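PDB 6HXJ: ATP-citrate lyase beta-subunit from Chlorobium limicola, which probably cleaves citrate in the presence of ATP and CoA to give acetyl-CoA, oxaloacetate, ADP and phosphate, working together with its partner chains. Local coordinates for residues N209-Y212 and D213-F216; R231-E235 and A236-I240; T304-I307 and C308-P311; G334-N337 and G338-S342; H380-D383 and R384-M388. All coordinates share one frame; numbering follows the deposited sequence.

The five contacts follow one another along the chain, each a local turn or helical stretch. Contact 1 stands apart: it closes strand 200-210 in the ATP-grasp part, with its centre about 21 Å from that of contact 2. Contacts 2 to 5 all lie in the citrate-binding part of the chain. There, helix 235-246 (contact 2) packs on helix 297-309 (contact 3) through Ala236, Ile240 and Thr306, the centres of the two contacts about 13 Å apart. Contact 3 in turn meets helix 328-344 (contact 4), about 10 Å away between centres. Contact 5 leaves strand 378-382, at an edge of the mixed sheet, about 21 Å from contact 4 centre to centre. Helices 235-246, 297-309 and 328-344 thus pack side by side against that sheet.

Contact 1 (N209-Y212 and D213-F216); sequences NVDY and DARF
Asp211 O accepts the backbone N-H of Ala214 at 3.1 Å (Asp211 O to Ala214 N), and one residue further on Tyr212 O takes that of Arg215, again at 3.1 Å from O to N. Bonds from residue i+3 to residue i define a 3-10 turn, and this one turns the chain away as it leaves strand 200-210 of the antiparallel sheet. Ala214 is buried, its methyl touching Asp183 and an apolar side chain of a chain of another protein, where a small apolar residue fits. The phenol of Tyr212 gives its proton to Phe223 O, which fixes the far end of the ring. Arg215 CG, anti to the backbone N (chi1 -164°), lies over one face of that ring, and the arginine runs beside the tyrosine in the same direction, its CD 3.9 Å from Tyr212 OH. At the start of the turn two carboxylates come near each other, Asp211 OD1 lying 3.4 Å from Asp213 OD2 with the planes 80° apart. Their like charges would probably be unfavourable if both are ionised, but Asp211 OD2 is hydrogen-bonded to the backbone of a neighbouring chain of another protein.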
loop_
_atom_site.group_PDB
_atom_site.type_symbol
_atom_site.label_atom_id
_atom_site.label_comp_id
_atom_site.label_asym_id
_atom_site.label_seq_id
_atom_site.Cartn_x
_atom_site.Cartn_y
_atom_site.Cartn_z
ATOM N N ASN A 209 -9.588 -56.988 -32.348
ATOM C CA ASN A 209 -8.477 -56.034 -32.195
ATOM C C ASN A 209 -9.028 -54.616 -32.230
ATOM O O ASN A 209 -9.721 -54.264 -33.190
ATOM C CB ASN A 209 -7.418 -56.207 -33.274
ATOM C CG ASN A 209 -6.826 -57.583 -33.285
ATOM O OD1 ASN A 209 -5.944 -57.910 -32.487
ATOM N ND2 ASN A 209 -7.350 -58.443 -34.147
ATOM N N VAL A 210 -8.781 -53.825 -31.173
ATOM C CA VAL A 210 -9.269 -52.438 -31.145
ATOM C C VAL A 210 -8.102 -51.466 -31.149
ATOM O O VAL A 210 -7.001 -51.806 -30.733
ATOM C CB VAL A 210 -10.331 -52.107 -30.053
ATOM C CG1 VAL A 210 -11.636 -52.848 -30.327
ATOM C CG2 VAL A 210 -9.825 -52.377 -28.644
ATOM N N ASP A 211 -8.326 -50.258 -31.648
ATOM C CA ASP A 211 -7.271 -49.242 -31.660
ATOM C C ASP A 211 -7.214 -48.577 -30.245
ATOM O O ASP A 211 -7.996 -47.662 -29.953
ATOM C CB ASP A 211 -7.515 -48.251 -32.813
ATOM C CG ASP A 211 -6.664 -46.979 -32.800
ATOM O OD1 ASP A 211 -5.558 -46.994 -32.186
ATOM O OD2 ASP A 211 -7.072 -45.992 -33.446
ATOM N N TYR A 212 -6.319 -49.086 -29.361
ATOM C CA TYR A 212 -6.240 -48.651 -27.954
ATOM C C TYR A 212 -5.877 -47.187 -27.742
ATOM O O TYR A 212 -6.231 -46.665 -26.697
ATOM C CB TYR A 212 -5.343 -49.555 -27.089
ATOM C CG TYR A 212 -5.797 -49.637 -25.648
ATOM C CD1 TYR A 212 -7.034 -50.184 -25.314
ATOM C CD2 TYR A 212 -4.996 -49.156 -24.616
ATOM C CE1 TYR A 212 -7.468 -50.233 -23.992
ATOM C CE2 TYR A 212 -5.414 -49.214 -23.284
ATOM C CZ TYR A 212 -6.650 -49.755 -22.978
ATOM O OH TYR A 212 -7.066 -49.807 -21.667
ATOM N N ASP A 213 -5.275 -46.499 -28.725
ATOM C CA ASP A 213 -4.965 -45.064 -28.653
ATOM C C ASP A 213 -6.243 -44.223 -28.529
ATOM O O ASP A 213 -6.201 -43.093 -28.041
ATOM C CB ASP A 213 -4.230 -44.632 -29.931
ATOM C CG ASP A 213 -2.852 -45.234 -30.122
ATOM O OD1 ASP A 213 -2.013 -45.110 -29.191
ATOM O OD2 ASP A 213 -2.582 -45.765 -31.233
ATOM N N ALA A 214 -7.360 -44.803 -28.970
ATOM C CA ALA A 214 -8.680 -44.208 -29.016
ATOM C C ALA A 214 -9.412 -44.277 -27.717
ATOM O O ALA A 214 -10.500 -43.726 -27.635
ATOM C CB ALA A 214 -9.494 -44.911 -30.072
ATOM N N ARG A 215 -8.817 -44.914 -26.712
ATOM C CA ARG A 215 -9.463 -45.149 -25.391
ATOM C C ARG A 215 -10.109 -43.900 -24.785
ATOM O O ARG A 215 -11.107 -44.056 -24.084
ATOM C CB ARG A 215 -8.460 -45.736 -24.398
ATOM C CG ARG A 215 -9.106 -46.350 -23.166
ATOM C CD ARG A 215 -8.328 -46.117 -21.885
ATOM N NE ARG A 215 -9.102 -46.373 -20.677
ATOM C CZ ARG A 215 -9.646 -45.431 -19.915
ATOM N NH1 ARG A 215 -10.773 -45.668 -19.266
ATOM N NH2 ARG A 215 -9.067 -44.248 -19.809
ATOM N N PHE A 216 -9.569 -42.713 -25.035
ATOM C CA PHE A 216 -10.088 -41.485 -24.418
ATOM C C PHE A 216 -11.517 -41.189 -24.923
ATOM O O PHE A 216 -12.223 -40.376 -24.321
ATOM C CB PHE A 216 -9.146 -40.292 -24.688
ATOM C CG PHE A 216 -9.029 -39.940 -26.151
ATOM C CD1 PHE A 216 -8.107 -40.587 -26.967
ATOM C CD2 PHE A 216 -9.888 -39.017 -26.732
ATOM C CE1 PHE A 216 -8.061 -40.330 -28.339
ATOM C CE2 PHE A 216 -9.838 -38.759 -28.102
ATOM C CZ PHE A 216 -8.930 -39.423 -28.898
#

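Contact 2 (R231-E235 and A236-I240); sequences RPFTE and AEQQI
Glu237 OE2 is gripped from two directions: by the guanidinium of Arg231, with NH2 3.2 Å from OE2, and by the backbone N-H of Glu255 at the end of strand 250-255. The arginine bond is a salt bridge that uses the syn lone pair of the carboxylate oxygen, with OE2 tilted 21° from the guanidinium plane, and the two flat groups are turned steeply against each other. Arg231 reaches forward, its chain bent at chi2 (101°), to an acid six residues ahead. The setting is the start of helix 235-246, with Thr234 at the N-cap. Threonine is a common residue at this position, and here its methyl CG2 lies beside the Glu237 carboxylate, while Thr234 O accepts the N-H of Gln238 (3.1 Å, O to N) in a nearly straight bond of 172°. The next helical bond runs from Gln239 N to Glu235 O. The remaining oxygen of the acid, Glu237 OE1, lies in the plane of the Phe233 ring at its edge, 3.6 Å from CD1, where the rim hydrogens carry slight positive charge. Phe233 also sets its CB 3.7 Å from CG of Gln238, an aliphatic touch where the aromatic residue leads into the first turn.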
loop_
_atom_site.group_PDB
_atom_site.type_symbol
_atom_site.label_atom_id
_atom_site.label_comp_id
_atom_site.label_asym_id
_atom_site.label_seq_id
_atom_site.Cartn_x
_atom_site.Cartn_y
_atom_site.Cartn_z
ATOM N N ARG A 231 3.631 -64.684 -24.221
ATOM C CA ARG A 231 3.772 -64.757 -22.768
ATOM C C ARG A 231 3.600 -63.368 -22.108
ATOM O O ARG A 231 4.177 -62.391 -22.605
ATOM C CB ARG A 231 5.145 -65.360 -22.393
ATOM C CG ARG A 231 6.360 -64.760 -23.122
ATOM C CD ARG A 231 7.132 -63.758 -22.275
ATOM N NE ARG A 231 8.185 -63.094 -23.045
ATOM C CZ ARG A 231 9.071 -62.242 -22.538
ATOM N NH1 ARG A 231 9.994 -61.696 -23.316
ATOM N NH2 ARG A 231 9.041 -61.929 -21.247
ATOM N N PRO A 232 2.887 -63.246 -20.952
ATOM C CA PRO A 232 2.797 -61.929 -20.286
ATOM C C PRO A 232 4.103 -61.526 -19.601
ATOM O O PRO A 232 4.944 -62.362 -19.266
ATOM C CB PRO A 232 1.630 -62.089 -19.306
ATOM C CG PRO A 232 1.027 -63.452 -19.595
ATOM C CD PRO A 232 2.116 -64.264 -20.213
ATOM N N PHE A 233 4.245 -60.226 -19.432
ATOM C CA PHE A 233 5.402 -59.495 -18.975
ATOM C C PHE A 233 5.855 -59.800 -17.577
ATOM O O PHE A 233 5.050 -59.998 -16.675
ATOM C CB PHE A 233 5.139 -57.999 -19.135
ATOM C CG PHE A 233 4.291 -57.662 -20.336
ATOM C CD1 PHE A 233 4.859 -57.558 -21.602
ATOM C CD2 PHE A 233 2.924 -57.430 -20.202
ATOM C CE1 PHE A 233 4.073 -57.240 -22.713
ATOM C CE2 PHE A 233 2.139 -57.113 -21.311
ATOM C CZ PHE A 233 2.722 -57.003 -22.557
ATOM N N THR A 234 7.180 -59.802 -17.427
ATOM C CA THR A 234 7.967 -59.996 -16.209
ATOM C C THR A 234 7.876 -58.736 -15.314
ATOM O O THR A 234 7.218 -57.769 -15.668
ATOM C CB THR A 234 9.451 -60.328 -16.585
ATOM O OG1 THR A 234 10.206 -59.147 -16.878
ATOM C CG2 THR A 234 9.575 -61.316 -17.741
ATOM N N GLU A 235 8.597 -58.729 -14.188
ATOM C CA GLU A 235 8.653 -57.603 -13.245
ATOM C C GLU A 235 9.323 -56.358 -13.805
ATOM O O GLU A 235 8.746 -55.275 -13.731
ATOM C CB GLU A 235 9.320 -58.023 -11.912
ATOM C CG GLU A 235 10.621 -58.819 -12.028
ATOM C CD GLU A 235 11.403 -59.019 -10.740
ATOM O OE1 GLU A 235 10.822 -59.531 -9.755
ATOM O OE2 GLU A 235 12.613 -58.698 -10.732
ATOM N N ALA A 236 10.536 -56.512 -14.358
ATOM C CA ALA A 236 11.312 -55.434 -14.960
ATOM C C ALA A 236 10.461 -54.792 -16.019
ATOM O O ALA A 236 10.237 -53.592 -15.972
ATOM C CB ALA A 236 12.571 -55.999 -15.584
ATOM N N GLU A 237 9.919 -55.618 -16.924
ATOM C CA GLU A 237 9.065 -55.213 -18.023
ATOM C C GLU A 237 7.929 -54.338 -17.565
ATOM O O GLU A 237 7.880 -53.165 -17.944
ATOM C CB GLU A 237 8.555 -56.434 -18.772
ATOM C CG GLU A 237 9.618 -57.009 -19.705
ATOM C CD GLU A 237 9.375 -58.380 -20.314
ATOM O OE1 GLU A 237 8.237 -58.646 -20.767
ATOM O OE2 GLU A 237 10.347 -59.166 -20.399
ATOM N N GLN A 238 7.053 -54.875 -16.706
ATOM C CA GLN A 238 5.917 -54.126 -16.175
ATOM C C GLN A 238 6.379 -52.853 -15.482
ATOM O O GLN A 238 5.710 -51.817 -15.562
ATOM C CB GLN A 238 5.070 -54.989 -15.243
ATOM C CG GLN A 238 4.469 -56.215 -15.942
ATOM C CD GLN A 238 2.970 -56.447 -15.851
ATOM O OE1 GLN A 238 2.204 -55.971 -16.696
ATOM N NE2 GLN A 238 2.523 -57.284 -14.909
ATOM N N GLN A 239 7.552 -52.907 -14.849
ATOM C CA GLN A 239 8.066 -51.706 -14.197
ATOM C C GLN A 239 8.376 -50.596 -15.217
ATOM O O GLN A 239 8.034 -49.435 -14.986
ATOM C CB GLN A 239 9.268 -52.037 -13.307
ATOM C CG GLN A 239 8.874 -52.744 -12.012
ATOM C CD GLN A 239 8.551 -51.812 -10.836
ATOM O OE1 GLN A 239 8.398 -50.583 -10.973
ATOM N NE2 GLN A 239 8.426 -52.391 -9.640
ATOM N N ILE A 240 8.960 -50.977 -16.370
ATOM C CA ILE A 240 9.299 -50.067 -17.465
ATOM C C ILE A 240 8.029 -49.499 -18.129
ATOM O O ILE A 240 8.042 -48.319 -18.481
ATOM C CB ILE A 240 10.291 -50.719 -18.480
ATOM C CG1 ILE A 240 11.603 -51.205 -17.793
ATOM C CG2 ILE A 240 10.613 -49.826 -19.691
ATOM C CD1 ILE A 240 12.593 -50.103 -17.133
#

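Contact 3 (T304-I307 and C308-P311); sequences TETI and CRLP
Cys308, Arg309 and Ile307 carry most of this stretch, and each meets residues about one turn away. The N-H of Cys308 reaches Thr304 O, at 3.1 Å from N to O. Its thiol is directed back along the helix, SG lying beside the backbone N (chi1 -57°) and approaching Thr304 CG2 to 4.2 Å. A small, weakly polar side chain fits this buried strip, which faces Ser342 of the next helix.

Arg309, on the exposed side, stretches its chain from CG to NE and brings NH2 within 3.2 Å of Glu305 OE1, a salt bridge with carboxylate and guanidinium planes 63° apart. Glu305 CB lies over one guanidinium face, 3.6 Å from NH2, so the aliphatic root of the acid supports the charged group. The backbones of the pair are joined as well, from Arg309 N to Glu305 O.

Ile307 is beta-branched and buried; its CG2 and Leu310 CD1 touch loosely, 4.4 Å apart, and Leu310 CD1 also lies 3.8 Å from Ile307 CA. Replacing Leu310 with a serine would probably take away the apolar cover that leucine gives Ile307 and Phe253 and open a gap beside them. Ile307 and Leu310 thus face the sheet while the Glu305-Arg309 pair lies on the more exposed side, the amphipathic pattern of a helix in a beta-alpha-beta crossover, here leading from strand 287-292 to strand 315-318.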
loop_
_atom_site.group_PDB
_atom_site.type_symbol
_atom_site.label_atom_id
_atom_site.label_comp_id
_atom_site.label_asym_id
_atom_site.label_seq_id
_atom_site.Cartn_x
_atom_site.Cartn_y
_atom_site.Cartn_z
ATOM N N THR A 304 18.474 -47.982 -17.908
ATOM C CA THR A 304 19.900 -48.325 -17.869
ATOM C C THR A 304 20.131 -49.375 -16.801
ATOM O O THR A 304 20.724 -50.401 -17.108
ATOM C CB THR A 304 20.773 -47.064 -17.626
ATOM O OG1 THR A 304 20.472 -46.082 -18.609
ATOM C CG2 THR A 304 22.265 -47.355 -17.632
ATOM N N GLU A 305 19.628 -49.132 -15.573
ATOM C CA GLU A 305 19.755 -50.009 -14.413
ATOM C C GLU A 305 19.240 -51.422 -14.700
ATOM O O GLU A 305 19.974 -52.386 -14.468
ATOM C CB GLU A 305 19.111 -49.371 -13.182
ATOM C CG GLU A 305 20.058 -48.350 -12.569
ATOM C CD GLU A 305 19.556 -47.553 -11.379
ATOM O OE1 GLU A 305 18.777 -48.106 -10.567
ATOM O OE2 GLU A 305 19.994 -46.388 -11.229
ATOM N N THR A 306 18.042 -51.526 -15.308
ATOM C CA THR A 306 17.394 -52.781 -15.709
ATOM C C THR A 306 18.292 -53.596 -16.671
ATOM O O THR A 306 18.448 -54.811 -16.488
ATOM C CB THR A 306 16.027 -52.452 -16.375
ATOM O OG1 THR A 306 15.267 -51.570 -15.555
ATOM C CG2 THR A 306 15.201 -53.685 -16.709
ATOM N N ILE A 307 18.880 -52.910 -17.681
ATOM C CA ILE A 307 19.741 -53.504 -18.714
ATOM C C ILE A 307 21.027 -54.084 -18.102
ATOM O O ILE A 307 21.467 -55.166 -18.492
ATOM C CB ILE A 307 19.975 -52.499 -19.871
ATOM C CG1 ILE A 307 18.654 -52.341 -20.647
ATOM C CG2 ILE A 307 21.086 -52.960 -20.850
ATOM C CD1 ILE A 307 18.475 -51.066 -21.286
ATOM N N CYS A 308 21.586 -53.392 -17.107
ATOM C CA CYS A 308 22.796 -53.798 -16.397
ATOM C C CYS A 308 22.541 -55.024 -15.504
ATOM O O CYS A 308 23.437 -55.860 -15.349
ATOM C CB CYS A 308 23.354 -52.625 -15.598
ATOM S SG CYS A 308 23.739 -51.138 -16.587
ATOM N N ARG A 309 21.319 -55.125 -14.929
ATOM C CA ARG A 309 20.899 -56.238 -14.072
ATOM C C ARG A 309 20.790 -57.574 -14.855
ATOM O O ARG A 309 20.840 -58.631 -14.235
ATOM C CB ARG A 309 19.575 -55.904 -13.351
ATOM C CG ARG A 309 19.686 -54.899 -12.195
ATOM C CD ARG A 309 18.312 -54.412 -11.734
ATOM N NE ARG A 309 18.359 -53.080 -11.110
ATOM C CZ ARG A 309 17.314 -52.258 -10.979
ATOM N NH1 ARG A 309 16.115 -52.619 -11.425
ATOM N NH2 ARG A 309 17.463 -51.068 -10.410
ATOM N N LEU A 310 20.692 -57.526 -16.210
ATOM C CA LEU A 310 20.568 -58.690 -17.119
ATOM C C LEU A 310 21.694 -59.753 -17.001
ATOM O O LEU A 310 22.873 -59.390 -16.887
ATOM C CB LEU A 310 20.419 -58.239 -18.590
ATOM C CG LEU A 310 19.092 -57.590 -18.975
ATOM C CD1 LEU A 310 19.210 -56.872 -20.296
ATOM C CD2 LEU A 310 17.977 -58.602 -19.085
ATOM N N PRO A 311 21.307 -61.065 -17.025
ATOM C CA PRO A 311 22.308 -62.129 -16.880
ATOM C C PRO A 311 23.142 -62.395 -18.129
ATOM O O PRO A 311 22.638 -62.336 -19.266
ATOM C CB PRO A 311 21.469 -63.352 -16.501
ATOM C CG PRO A 311 20.153 -63.126 -17.141
ATOM C CD PRO A 311 19.941 -61.631 -17.136
#

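Contact 4 (G334-N337 and G338-S342); sequences GIIN and GFRES
With CG1 of Ile335 beside its own backbone N (chi1 -64°), the other branch, CG2, is carried alongside Phe339, whose ring is swung the same way by a chi1 of -87°. This is the helix of a beta-alpha-beta unit, strand 315-318, helix 328-344, strand 352-356, and the two side chains stand one turn apart. Ile335 CG2 meets the ring carbon Phe339 CE2 at 3.4 Å. Both residues also rest on Val318, so large apolar groups belong here, between helix and sheet. Trimming Phe339 to an alanine would probably open a gap beside Ile335 CG2 and leave Ile316 and Leu348 without their aromatic neighbour.

On another side of the helix, Ile336 CG2 sits centrally over one face of the Arg340 guanidinium, 3.5 Å above its plane. The chain of Arg340 bends at chi3 (-102°) to lay this flat group over the methyl, while NH1 forms a salt bridge with Glu375. Backbone bonds continue unbroken, Arg340 N to Ile336 O and Glu341 N to Asn337 O each being 2.9 Å. The next carbonyl, Gly338 O, accepts two donors from a single residue, Ser342 N at 3.1 Å and Ser342 OG at 2.6 Å.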
loop_
_atom_site.group_PDB
_atom_site.type_symbol
_atom_site.label_atom_id
_atom_site.label_comp_id
_atom_site.label_asym_id
_atom_site.label_seq_id
_atom_site.Cartn_x
_atom_site.Cartn_y
_atom_site.Cartn_z
ATOM N N GLY A 334 21.386 -39.575 -17.169
ATOM C CA GLY A 334 20.544 -40.636 -16.629
ATOM C C GLY A 334 21.191 -41.987 -16.856
ATOM O O GLY A 334 21.166 -42.822 -15.968
ATOM N N ILE A 335 21.829 -42.189 -18.052
ATOM C CA ILE A 335 22.578 -43.402 -18.461
ATOM C C ILE A 335 23.824 -43.541 -17.595
ATOM O O ILE A 335 24.086 -44.626 -17.082
ATOM C CB ILE A 335 22.924 -43.477 -20.009
ATOM C CG1 ILE A 335 21.655 -43.569 -20.876
ATOM C CG2 ILE A 335 23.866 -44.668 -20.344
ATOM C CD1 ILE A 335 21.859 -43.380 -22.373
ATOM N N ILE A 336 24.572 -42.436 -17.418
ATOM C CA ILE A 336 25.792 -42.374 -16.607
ATOM C C ILE A 336 25.458 -42.723 -15.163
ATOM O O ILE A 336 26.109 -43.604 -14.599
ATOM C CB ILE A 336 26.564 -41.017 -16.752
ATOM C CG1 ILE A 336 27.150 -40.840 -18.160
ATOM C CG2 ILE A 336 27.688 -40.898 -15.708
ATOM C CD1 ILE A 336 27.513 -39.411 -18.515
ATOM N N ASN A 337 24.434 -42.059 -14.578
ATOM C CA ASN A 337 23.987 -42.315 -13.202
ATOM C C ASN A 337 23.629 -43.789 -12.976
ATOM O O ASN A 337 24.145 -44.395 -12.033
ATOM C CB ASN A 337 22.881 -41.359 -12.802
ATOM C CG ASN A 337 23.487 -40.054 -12.376
ATOM O OD1 ASN A 337 24.322 -40.012 -11.452
ATOM N ND2 ASN A 337 23.175 -38.985 -13.112
ATOM N N GLY A 338 22.890 -44.373 -13.917
ATOM C CA GLY A 338 22.527 -45.783 -13.901
ATOM C C GLY A 338 23.699 -46.726 -14.106
ATOM O O GLY A 338 23.651 -47.863 -13.638
ATOM N N PHE A 339 24.752 -46.279 -14.825
ATOM C CA PHE A 339 25.970 -47.074 -15.033
ATOM C C PHE A 339 26.815 -47.080 -13.769
ATOM O O PHE A 339 27.388 -48.107 -13.427
ATOM C CB PHE A 339 26.803 -46.534 -16.205
ATOM C CG PHE A 339 26.447 -47.046 -17.580
ATOM C CD1 PHE A 339 25.786 -48.265 -17.742
ATOM C CD2 PHE A 339 26.828 -46.348 -18.711
ATOM C CE1 PHE A 339 25.461 -48.741 -19.012
ATOM C CE2 PHE A 339 26.523 -46.839 -19.985
ATOM C CZ PHE A 339 25.832 -48.028 -20.126
ATOM N N ARG A 340 26.880 -45.926 -13.077
ATOM C CA ARG A 340 27.583 -45.721 -11.821
ATOM C C ARG A 340 26.904 -46.522 -10.710
ATOM O O ARG A 340 27.592 -47.155 -9.897
ATOM C CB ARG A 340 27.587 -44.223 -11.475
ATOM C CG ARG A 340 28.550 -43.383 -12.313
ATOM C CD ARG A 340 29.038 -42.155 -11.583
ATOM N NE ARG A 340 28.421 -40.873 -11.941
ATOM C CZ ARG A 340 29.029 -39.907 -12.627
ATOM N NH1 ARG A 340 30.234 -40.110 -13.151
ATOM N NH2 ARG A 340 28.397 -38.768 -12.881
ATOM N N GLU A 341 25.550 -46.507 -10.702
ATOM C CA GLU A 341 24.711 -47.228 -9.737
ATOM C C GLU A 341 24.901 -48.752 -9.875
ATOM O O GLU A 341 25.031 -49.475 -8.895
ATOM C CB GLU A 341 23.228 -46.833 -9.935
ATOM C CG GLU A 341 22.336 -47.086 -8.722
ATOM C CD GLU A 341 21.760 -48.477 -8.481
ATOM O OE1 GLU A 341 21.968 -49.387 -9.321
ATOM O OE2 GLU A 341 21.073 -48.646 -7.446
ATOM N N SER A 342 24.945 -49.209 -11.108
ATOM C CA SER A 342 25.096 -50.608 -11.459
ATOM C C SER A 342 26.514 -51.113 -11.197
ATOM O O SER A 342 26.670 -52.254 -10.775
ATOM C CB SER A 342 24.721 -50.814 -12.922
ATOM O OG SER A 342 23.384 -50.400 -13.163
#

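Contact 5 (H380-D383 and R384-M388); sequences HVYD and RSMPM
A type I beta turn from Asp383 to Met386 reverses the chain just after strand 378-382, and Met386 N closes it by donating to Asp383 O at 3.1 Å, with an N-H...O angle of 151°. The turn lets Met386 come back over Tyr382, the last residue of the strand. Tyr382 CB and Met386 CB are 3.6 Å apart, and the methionine chain, bent at chi2 (63°) and again at chi3, folds its methyl over one face of the ring. Met386 CE stands 3.9 Å from the centroid of the Tyr382 ring, displaced toward the rim, in a CH-pi contact; SD follows above the same face at 5.1 Å from that centroid, a Met-aromatic contact. A flexible, unbranched thioether suits this place because it can mould itself to the ring. Ile391 and Leu394 of helix 391-397 touch both residues. On the exposed side of the turn Ser385 OG donates a weak bond to Asp383 OD2, 2.9 Å away. Arg384 pairs with Glu362 and hydrogen-bonds a polar side chain of a neighbouring chain of another protein. The Tyr382-Met386 pair is thus held by dispersion and CH-pi forces, while the charge of Arg384 is probably balanced by Glu362.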
loop_
_atom_site.group_PDB
_atom_site.type_symbol
_atom_site.label_atom_id
_atom_site.label_comp_id
_atom_site.label_asym_id
_atom_site.label_seq_id
_atom_site.Cartn_x
_atom_site.Cartn_y
_atom_site.Cartn_z
ATOM N N HIS A 380 33.931 -47.413 -24.900
ATOM C CA HIS A 380 34.360 -46.868 -26.202
ATOM C C HIS A 380 33.236 -45.951 -26.681
ATOM O O HIS A 380 32.090 -46.393 -26.812
ATOM C CB HIS A 380 34.670 -47.987 -27.228
ATOM C CG HIS A 380 35.692 -48.978 -26.745
ATOM N ND1 HIS A 380 35.335 -50.066 -25.951
ATOM C CD2 HIS A 380 37.035 -48.990 -26.914
ATOM C CE1 HIS A 380 36.463 -50.698 -25.677
ATOM N NE2 HIS A 380 37.512 -50.096 -26.240
ATOM N N VAL A 381 33.545 -44.654 -26.835
ATOM C CA VAL A 381 32.542 -43.678 -27.254
ATOM C C VAL A 381 32.973 -43.049 -28.591
ATOM O O VAL A 381 34.104 -42.571 -28.764
ATOM C CB VAL A 381 32.058 -42.642 -26.165
ATOM C CG1 VAL A 381 32.662 -42.884 -24.786
ATOM C CG2 VAL A 381 32.173 -41.176 -26.599
ATOM N N TYR A 382 32.036 -43.115 -29.548
ATOM C CA TYR A 382 32.169 -42.632 -30.911
ATOM C C TYR A 382 31.106 -41.575 -31.215
ATOM O O TYR A 382 30.036 -41.524 -30.582
ATOM C CB TYR A 382 32.075 -43.800 -31.920
ATOM C CG TYR A 382 33.024 -44.941 -31.630
ATOM C CD1 TYR A 382 34.322 -44.940 -32.129
ATOM C CD2 TYR A 382 32.626 -46.022 -30.849
ATOM C CE1 TYR A 382 35.198 -45.990 -31.864
ATOM C CE2 TYR A 382 33.495 -47.070 -30.566
ATOM C CZ TYR A 382 34.784 -47.047 -31.067
ATOM O OH TYR A 382 35.649 -48.077 -30.770
ATOM N N ASP A 383 31.417 -40.728 -32.194
ATOM C CA ASP A 383 30.530 -39.688 -32.657
ATOM C C ASP A 383 29.897 -40.142 -33.986
ATOM O O ASP A 383 30.140 -41.263 -34.440
ATOM C CB ASP A 383 31.330 -38.385 -32.823
ATOM C CG ASP A 383 32.434 -38.444 -33.873
ATOM O OD1 ASP A 383 33.292 -39.361 -33.788
ATOM O OD2 ASP A 383 32.438 -37.575 -34.784
ATOM N N ARG A 384 29.104 -39.250 -34.613
ATOM C CA ARG A 384 28.411 -39.429 -35.896
ATOM C C ARG A 384 29.276 -39.966 -37.049
ATOM O O ARG A 384 28.736 -40.644 -37.929
ATOM C CB ARG A 384 27.766 -38.114 -36.309
ATOM C CG ARG A 384 28.731 -36.940 -36.317
ATOM C CD ARG A 384 28.015 -35.679 -35.971
ATOM N NE ARG A 384 27.140 -35.332 -37.071
ATOM C CZ ARG A 384 25.959 -34.768 -36.933
ATOM N NH1 ARG A 384 25.506 -34.450 -35.726
ATOM N NH2 ARG A 384 25.225 -34.503 -37.999
ATOM N N SER A 385 30.603 -39.659 -37.053
ATOM C CA SER A 385 31.548 -40.121 -38.089
ATOM C C SER A 385 31.610 -41.668 -38.188
ATOM O O SER A 385 31.796 -42.214 -39.286
ATOM C CB SER A 385 32.930 -39.511 -37.888
ATOM O OG SER A 385 33.384 -39.690 -36.558
ATOM N N MET A 386 31.380 -42.356 -37.044
ATOM C CA MET A 386 31.276 -43.805 -36.930
ATOM C C MET A 386 29.873 -44.176 -37.455
ATOM O O MET A 386 28.891 -43.753 -36.834
ATOM C CB MET A 386 31.434 -44.205 -35.453
ATOM C CG MET A 386 30.953 -45.618 -35.099
ATOM S SD MET A 386 31.841 -46.981 -35.922
ATOM C CE MET A 386 33.458 -46.870 -35.094
ATOM N N PRO A 387 29.735 -44.919 -38.598
ATOM C CA PRO A 387 28.390 -45.288 -39.089
ATOM C C PRO A 387 27.621 -45.919 -37.924
ATOM O O PRO A 387 28.216 -46.588 -37.087
ATOM C CB PRO A 387 28.690 -46.162 -40.313
ATOM C CG PRO A 387 30.022 -45.732 -40.748
ATOM C CD PRO A 387 30.774 -45.468 -39.487
ATOM N N MET A 388 26.312 -45.610 -37.832
ATOM C CA MET A 388 25.385 -45.982 -36.752
ATOM C C MET A 388 25.527 -47.388 -36.131
ATOM O O MET A 388 25.867 -47.494 -34.942
ATOM C CB MET A 388 23.931 -45.841 -37.216
ATOM C CG MET A 388 22.967 -45.675 -36.061
ATOM S SD MET A 388 21.230 -45.545 -36.489
ATOM C CE MET A 388 20.794 -47.217 -36.845
#